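Local coordinates for nucleocapsid (Crimean-congo hemorrhagic fever virus, PDB 4AKL), which binds single- and double-stranded RNA, probably packaging the viral genome, and probably cuts double-stranded DNA without sequence specificity, at residues G340-K343 / M344-L348; D366-Q369 / Q370-Y374; N423-C426 / A427-I430. All coordinates share one frame; numbering follows the deposited sequence. Where two conformers were deposited one is given.

How the interactions relate
All three are local contacts within continuous stretches of one mainly helical chain, coming in series as interaction 1, 2 and 3. Interaction 1 spans most of helix 341-350 and interaction 3 the first turns of helix 425-440, whereas interaction 2 is a loop between helices 355-360 and 385-392. Centres lie about 20 Å apart for interactions 1 and 2, and about 30 and 31 Å from interaction 3 to each. Interactions 1 and 2 come within about 4 Å without touching, where Lys345 NZ faces Asp366 OD2. The three are separate local arrangements, two at helix starts and one in a loop, with interaction 3 more buried than the others.

Interaction 1: residues G340-K343 / M344-L348; sequences GTKK and MKKAL
Lys342 and Lys346, one helical turn apart, lean their side chains across each other at the start of helix 341-350, where Gly340 holds the N-cap position. In the conformers described here the meeting is between methylenes, with Lys342 CD 3.5 Å from Lys346 CE. Lys342 sets off with CG anti to its backbone N (chi1 -173°) and then bends twice, which turns its chain along the helix toward Lys346. Their ammonium groups end up close, NZ to NZ 4.3 Å, and one water accepts from both: 2.9 Å from Lys342 NZ and, in a weaker bond, 3.0 Å from Lys346 NZ. Lys345 NZ is also close to Lys342 NZ, at 4.0 Å, making three like charges in a small patch, an arrangement that would be expected to favour water or an anion nearby. Both Lys342 and Lys346 were deposited in two conformers, so these details are tentative.

On the neighbouring side of the turn Thr341 and Lys345 run side by side in the same direction, methyl CG2 against CD of the lysine. Lys345 also touches Tyr360 and Phe363, while Met344 packs on Leu334 and Ala382. The i to i+4 backbone bonds of the helix run from Met344 N to Gly340 O through Ala347 N to Lys343 O. The second of them joins Lys345 N to Thr341 O at 2.9 Å, and the same carbonyl oxygen lies 3.3 Å from Lys345 CG.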
loop_
_atom_site.group_PDB
_atom_site.type_symbol
_atom_site.label_atom_id
_atom_site.label_comp_id
_atom_site.label_asym_id
_atom_site.label_seq_id
_atom_site.Cartn_x
_atom_site.Cartn_y
_atom_site.Cartn_z
ATOM N N GLY A 340 7.427 -23.316 8.334
ATOM C CA GLY A 340 6.005 -23.108 8.410
ATOM C C GLY A 340 5.571 -21.881 9.208
ATOM O O GLY A 340 6.290 -21.418 10.120
ATOM N N THR A 341 4.391 -21.373 8.824
ATOM C CA THR A 341 3.728 -20.305 9.478
ATOM C C THR A 341 3.452 -20.656 10.907
ATOM O O THR A 341 3.556 -19.803 11.789
ATOM C CB THR A 341 2.394 -20.051 8.822
ATOM O OG1 THR A 341 2.627 -19.587 7.494
ATOM C CG2 THR A 341 1.558 -19.009 9.595
ATOM N N LYS A 342 3.088 -21.903 11.157
ATOM C CA LYS A 342 2.810 -22.268 12.502
ATOM C C LYS A 342 4.078 -22.153 13.361
ATOM O O LYS A 342 4.008 -21.618 14.449
ATOM C CB LYS A 342 2.123 -23.642 12.606
ATOM C CG LYS A 342 1.644 -23.990 14.020
ATOM C CD LYS A 342 0.248 -23.438 14.356
ATOM C CE LYS A 342 0.123 -21.912 14.207
ATOM N NZ LYS A 342 -1.150 -21.441 14.637
ATOM N N LYS A 343 5.215 -22.607 12.852
ATOM C CA LYS A 343 6.483 -22.486 13.581
ATOM C C LYS A 343 6.918 -21.052 13.798
ATOM O O LYS A 343 7.487 -20.739 14.836
ATOM C CB LYS A 343 7.614 -23.268 12.859
ATOM C CG LYS A 343 7.450 -24.790 12.928
ATOM C CD LYS A 343 8.270 -25.463 11.809
ATOM C CE LYS A 343 8.292 -26.981 11.930
ATOM N NZ LYS A 343 6.961 -27.584 12.313
ATOM N N MET A 344 6.673 -20.162 12.822
ATOM C CA MET A 344 6.970 -18.718 13.010
ATOM C C MET A 344 6.078 -18.197 14.143
ATOM O O MET A 344 6.526 -17.497 15.023
ATOM C CB MET A 344 6.709 -17.986 11.699
ATOM C CG MET A 344 6.993 -16.527 11.648
ATOM S SD MET A 344 5.628 -15.553 12.302
ATOM C CE MET A 344 4.590 -15.702 10.838
ATOM N N LYS A 345 4.816 -18.593 14.160
ATOM C CA LYS A 345 3.914 -18.036 15.138
ATOM C C LYS A 345 4.243 -18.482 16.560
ATOM O O LYS A 345 4.179 -17.650 17.513
ATOM C CB LYS A 345 2.471 -18.328 14.747
ATOM C CG LYS A 345 2.020 -17.475 13.624
ATOM C CD LYS A 345 0.659 -17.888 13.036
ATOM C CE LYS A 345 -0.459 -17.277 13.760
ATOM N NZ LYS A 345 -1.770 -17.759 13.215
ATOM N N LYS A 346 4.657 -19.758 16.692
ATOM C CA LYS A 346 5.013 -20.344 17.974
ATOM C C LYS A 346 6.297 -19.754 18.550
ATOM O O LYS A 346 6.480 -19.698 19.798
ATOM C CB LYS A 346 5.148 -21.893 17.856
ATOM C CG LYS A 346 3.851 -22.617 17.344
ATOM C CD LYS A 346 2.669 -22.575 18.341
ATOM C CE LYS A 346 1.317 -22.872 17.617
ATOM N NZ LYS A 346 0.127 -22.709 18.531
ATOM N N ALA A 347 7.184 -19.328 17.653
ATOM C CA ALA A 347 8.440 -18.717 18.057
ATOM C C ALA A 347 8.181 -17.323 18.672
ATOM O O ALA A 347 8.885 -16.922 19.621
ATOM C CB ALA A 347 9.383 -18.603 16.875
ATOM N N LEU A 348 7.183 -16.602 18.143
ATOM C CA LEU A 348 6.777 -15.285 18.754
ATOM C C LEU A 348 6.217 -15.523 20.167
ATOM O O LEU A 348 6.515 -14.733 21.080
ATOM C CB LEU A 348 5.772 -14.534 17.900
ATOM C CG LEU A 348 6.266 -14.033 16.537
ATOM C CD1 LEU A 348 5.112 -13.477 15.707
ATOM C CD2 LEU A 348 7.342 -12.930 16.735
HETATM O O HOH W 1 0.050 -20.113 16.941
#

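Interaction 2: residues D366-Q369 / Q370-Y374; sequences DSFQ and QNRIY
The ring of Phe368 turns its edge, rather than a face, to two successive backbone carbonyls: CD2 lies 3.3 Å from Gln370 O and CE2 3.4 Å from Asn371 O, the latter oxygen in the plane of the ring. Phe368 reaches this position because its ring is trans to the main-chain nitrogen (chi1 -163°), which swings it alongside the carbonyls of Gln370 and Asn371. The chain here is a loop between helices 355-360 and 385-392, and after doubling back it enters the short 3-10 segment 372-374. Arg372 CD approaches the ring obliquely, 3.9 Å from CD2, and CZ points toward the backbone and CB of Tyr374.

No direct hydrogen bond joins 366-369 to 370-374; a water does this instead. It donates to Phe368 O and to Gln370 O, the latter at a separation short enough to be doubtful in detail, and it accepts from Arg372 NE at 2.9 Å, lying at the edge of the guanidinium in its plane. The bend at chi2 of Arg372 folds its chain back to bring NE to that water.

The 3-10 segment opens with an Asx turn. Asn371 OD1 receives Ile373 N at 3.0 Å in the carbonyl plane, on a lone pair, with a nearly straight N-H (170°). Asp447 accepts from Arg372 N, and Gln369 has a backbone bond with Val115.

The weakly positive ring hydrogens of Phe368 are probably a favourable match for the two carbonyl oxygens at its edge. Ring packing and a shared water thus join the two segments, while the Asx turn and the bond from Tyr374 N to Asn371 O order the second.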
loop_
_atom_site.group_PDB
_atom_site.type_symbol
_atom_site.label_atom_id
_atom_site.label_comp_id
_atom_site.label_asym_id
_atom_site.label_seq_id
_atom_site.Cartn_x
_atom_site.Cartn_y
_atom_site.Cartn_z
ATOM N N ASP A 366 -7.098 -15.153 12.442
ATOM C CA ASP A 366 -8.221 -15.939 12.934
ATOM C C ASP A 366 -9.385 -15.114 13.379
ATOM O O ASP A 366 -10.448 -15.676 13.687
ATOM C CB ASP A 366 -7.743 -16.810 14.110
ATOM C CG ASP A 366 -6.859 -17.971 13.656
ATOM O OD1 ASP A 366 -7.062 -18.506 12.529
ATOM O OD2 ASP A 366 -5.974 -18.359 14.425
ATOM N N SER A 367 -9.208 -13.789 13.417
ATOM C CA SER A 367 -10.257 -12.887 13.929
ATOM C C SER A 367 -11.071 -12.207 12.789
ATOM O O SER A 367 -12.256 -11.952 12.957
ATOM C CB SER A 367 -9.603 -11.858 14.837
ATOM O OG SER A 367 -8.587 -11.147 14.089
ATOM N N PHE A 368 -10.439 -11.953 11.643
ATOM C CA PHE A 368 -11.043 -11.148 10.549
ATOM C C PHE A 368 -12.209 -11.875 9.870
ATOM O O PHE A 368 -12.040 -12.938 9.338
ATOM C CB PHE A 368 -9.953 -10.693 9.507
ATOM C CG PHE A 368 -10.411 -9.521 8.588
ATOM C CD1 PHE A 368 -10.430 -8.238 9.046
ATOM C CD2 PHE A 368 -10.841 -9.757 7.279
ATOM C CE1 PHE A 368 -10.847 -7.200 8.234
ATOM C CE2 PHE A 368 -11.251 -8.723 6.438
ATOM C CZ PHE A 368 -11.266 -7.451 6.894
ATOM N N GLN A 369 -13.381 -11.258 9.903
ATOM C CA GLN A 369 -14.602 -11.909 9.550
ATOM C C GLN A 369 -15.027 -11.789 8.048
ATOM O O GLN A 369 -16.047 -12.354 7.669
ATOM C CB GLN A 369 -15.710 -11.386 10.470
ATOM C CG GLN A 369 -15.488 -11.771 11.921
ATOM C CD GLN A 369 -16.599 -11.333 12.864
ATOM O OE1 GLN A 369 -17.457 -10.508 12.516
ATOM N NE2 GLN A 369 -16.580 -11.890 14.095
ATOM N N GLN A 370 -14.269 -11.078 7.229
ATOM C CA GLN A 370 -14.641 -10.827 5.829
ATOM C C GLN A 370 -13.522 -11.245 4.867
ATOM O O GLN A 370 -12.475 -11.745 5.285
ATOM C CB GLN A 370 -14.963 -9.325 5.656
ATOM C CG GLN A 370 -16.074 -8.770 6.603
ATOM C CD GLN A 370 -17.405 -9.339 6.299
ATOM O OE1 GLN A 370 -17.715 -9.641 5.126
ATOM N NE2 GLN A 370 -18.241 -9.507 7.350
ATOM N N ASN A 371 -13.749 -11.027 3.569
ATOM C CA ASN A 371 -12.704 -11.252 2.570
ATOM C C ASN A 371 -11.493 -10.377 2.914
ATOM O O ASN A 371 -11.631 -9.192 3.114
ATOM C CB ASN A 371 -13.211 -10.933 1.179
ATOM C CG ASN A 371 -12.263 -11.387 0.095
ATOM O OD1 ASN A 371 -11.075 -11.117 0.139
ATOM N ND2 ASN A 371 -12.790 -12.071 -0.881
ATOM N N ARG A 372 -10.321 -11.004 2.974
ATOM C CA ARG A 372 -9.087 -10.345 3.336
ATOM C C ARG A 372 -8.680 -9.207 2.497
ATOM O O ARG A 372 -7.929 -8.372 2.942
ATOM C CB ARG A 372 -7.920 -11.351 3.312
ATOM C CG ARG A 372 -7.582 -11.958 4.628
ATOM C CD ARG A 372 -8.764 -12.392 5.380
ATOM N NE ARG A 372 -8.579 -13.370 6.473
ATOM C CZ ARG A 372 -7.439 -13.838 7.042
ATOM N NH1 ARG A 372 -6.186 -13.490 6.695
ATOM N NH2 ARG A 372 -7.582 -14.728 8.023
ATOM N N ILE A 373 -9.151 -9.159 1.271
ATOM C CA ILE A 373 -8.844 -8.059 0.409
ATOM C C ILE A 373 -9.316 -6.738 1.075
ATOM O O ILE A 373 -8.768 -5.640 0.806
ATOM C CB ILE A 373 -9.476 -8.311 -0.998
ATOM C CG1 ILE A 373 -8.849 -7.428 -2.088
ATOM C CG2 ILE A 373 -11.015 -8.093 -0.951
ATOM C CD1 ILE A 373 -7.284 -7.573 -2.335
ATOM N N TYR A 374 -10.323 -6.830 1.944
ATOM C CA TYR A 374 -10.852 -5.653 2.569
ATOM C C TYR A 374 -10.124 -5.155 3.805
ATOM O O TYR A 374 -10.397 -4.044 4.269
ATOM C CB TYR A 374 -12.293 -5.891 2.963
ATOM C CG TYR A 374 -13.204 -6.038 1.798
ATOM C CD1 TYR A 374 -13.319 -5.017 0.849
ATOM C CD2 TYR A 374 -13.997 -7.180 1.650
ATOM C CE1 TYR A 374 -14.178 -5.121 -0.233
ATOM C CE2 TYR A 374 -14.857 -7.295 0.582
ATOM C CZ TYR A 374 -14.939 -6.249 -0.363
ATOM O OH TYR A 374 -15.783 -6.358 -1.422
HETATM O O HOH W 2 -11.459 -13.669 6.441
#

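Interaction 3: residues N423-C426 / A427-I430; sequences NNPC and ARTI
Asn424 caps the first turn of helix 425-440: its OD1 accepts from Ala427 N at 2.8 Å, the N-H arriving from well above the amide plane rather than on a lone pair. Both Asn423 and Asn424 have left-handed backbone angles, and a chi1 of -163° carries the amide of Asn424 away from its own main-chain nitrogen and back over the turn. This amide rests on the methyl of Ala427, while ND2 is used by Lys157 O, next to strand 155-156.

Two further side chains bond to backbone oxygens. Arg428, bent at chi3, turns back past the helix start and NE donates to Asn423 O at 2.8 Å; the bond is nearly straight (177°) and the oxygen sits in the guanidinium plane. NH2 adds weak bonds to Asn423 O and to Thr422 O. With OG1 beside its own backbone N, the hydroxyl of Thr429 donates to Pro425 O at 2.6 Å.

Among the backbone bonds, Arg428 N binds Asn424 O, so one arginine reaches two consecutive carbonyls; Thr429 N shares Pro425 O with its own hydroxyl, at 3.2 Å, and Ile430 N binds Cys426 O.

Packing contacts complete the turn. Pro425 CB and CA lie over one face of the Arg428 guanidinium, CB 3.4 Å from NH2. Cys426 SG meets Ile430 CD1 at 3.9 Å, on the side facing Ser458, Leu454 and Leu455 of helix 450-460.

Pro425 has no N-H, so the first helical position brings no backbone donor that needs a partner. The oxygens each receive one: Asn423 O from the Arg428 side chain, Asn424 O from Arg428 N, Pro425 O from both N and OG1 of Thr429, consistent with a well-defined helix start.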
loop_
_atom_site.group_PDB
_atom_site.type_symbol
_atom_site.label_atom_id
_atom_site.label_comp_id
_atom_site.label_asym_id
_atom_site.label_seq_id
_atom_site.Cartn_x
_atom_site.Cartn_y
_atom_site.Cartn_z
ATOM N N ASN A 423 15.473 -9.409 -20.339
ATOM C CA ASN A 423 14.169 -10.112 -20.552
ATOM C C ASN A 423 13.235 -10.242 -19.329
ATOM O O ASN A 423 12.590 -11.282 -19.091
ATOM C CB ASN A 423 14.385 -11.469 -21.283
ATOM C CG ASN A 423 14.125 -11.377 -22.774
ATOM O OD1 ASN A 423 13.759 -12.366 -23.392
ATOM N ND2 ASN A 423 14.304 -10.187 -23.360
ATOM N N ASN A 424 13.168 -9.159 -18.569
ATOM C CA ASN A 424 12.236 -9.006 -17.476
ATOM C C ASN A 424 12.231 -10.190 -16.464
ATOM O O ASN A 424 11.232 -10.884 -16.303
ATOM C CB ASN A 424 10.836 -8.699 -18.052
ATOM C CG ASN A 424 9.879 -8.123 -17.001
ATOM O OD1 ASN A 424 10.173 -8.179 -15.823
ATOM N ND2 ASN A 424 8.736 -7.566 -17.439
ATOM N N PRO A 425 13.361 -10.399 -15.774
ATOM C CA PRO A 425 13.412 -11.445 -14.796
ATOM C C PRO A 425 12.439 -11.218 -13.647
ATOM O O PRO A 425 12.133 -12.160 -12.973
ATOM C CB PRO A 425 14.880 -11.389 -14.295
ATOM C CG PRO A 425 15.272 -10.082 -14.550
ATOM C CD PRO A 425 14.658 -9.728 -15.846
ATOM N N CYS A 426 11.976 -9.974 -13.443
ATOM C CA CYS A 426 10.941 -9.713 -12.487
ATOM C C CYS A 426 9.684 -10.475 -12.878
ATOM O O CYS A 426 9.138 -11.280 -12.076
ATOM C CB CYS A 426 10.630 -8.230 -12.426
ATOM S SG CYS A 426 9.397 -7.831 -11.133
ATOM N N ALA A 427 9.220 -10.224 -14.098
ATOM C CA ALA A 427 7.983 -10.841 -14.555
ATOM C C ALA A 427 8.162 -12.368 -14.671
ATOM O O ALA A 427 7.298 -13.136 -14.260
ATOM C CB ALA A 427 7.533 -10.225 -15.851
ATOM N N ARG A 428 9.287 -12.828 -15.187
ATOM C CA ARG A 428 9.455 -14.277 -15.274
ATOM C C ARG A 428 9.252 -14.946 -13.909
ATOM O O ARG A 428 8.598 -15.983 -13.829
ATOM C CB ARG A 428 10.795 -14.654 -15.855
ATOM C CG ARG A 428 10.848 -14.401 -17.348
ATOM C CD ARG A 428 12.147 -14.840 -17.942
ATOM N NE ARG A 428 13.170 -13.782 -17.890
ATOM C CZ ARG A 428 14.391 -13.863 -17.319
ATOM N NH1 ARG A 428 14.839 -14.961 -16.700
ATOM N NH2 ARG A 428 15.180 -12.816 -17.377
ATOM N N THR A 429 9.790 -14.333 -12.867
ATOM C CA THR A 429 9.793 -14.908 -11.544
ATOM C C THR A 429 8.402 -14.850 -10.874
ATOM O O THR A 429 8.012 -15.800 -10.170
ATOM C CB THR A 429 10.827 -14.182 -10.692
ATOM O OG1 THR A 429 12.092 -14.224 -11.358
ATOM C CG2 THR A 429 10.922 -14.786 -9.249
ATOM N N ILE A 430 7.673 -13.744 -11.069
ATOM C CA ILE A 430 6.282 -13.607 -10.623
ATOM C C ILE A 430 5.404 -14.706 -11.211
ATOM O O ILE A 430 4.649 -15.333 -10.514
ATOM C CB ILE A 430 5.700 -12.226 -11.015
ATOM C CG1 ILE A 430 6.294 -11.112 -10.132
ATOM C CG2 ILE A 430 4.177 -12.193 -10.869
ATOM C CD1 ILE A 430 5.954 -9.651 -10.522
#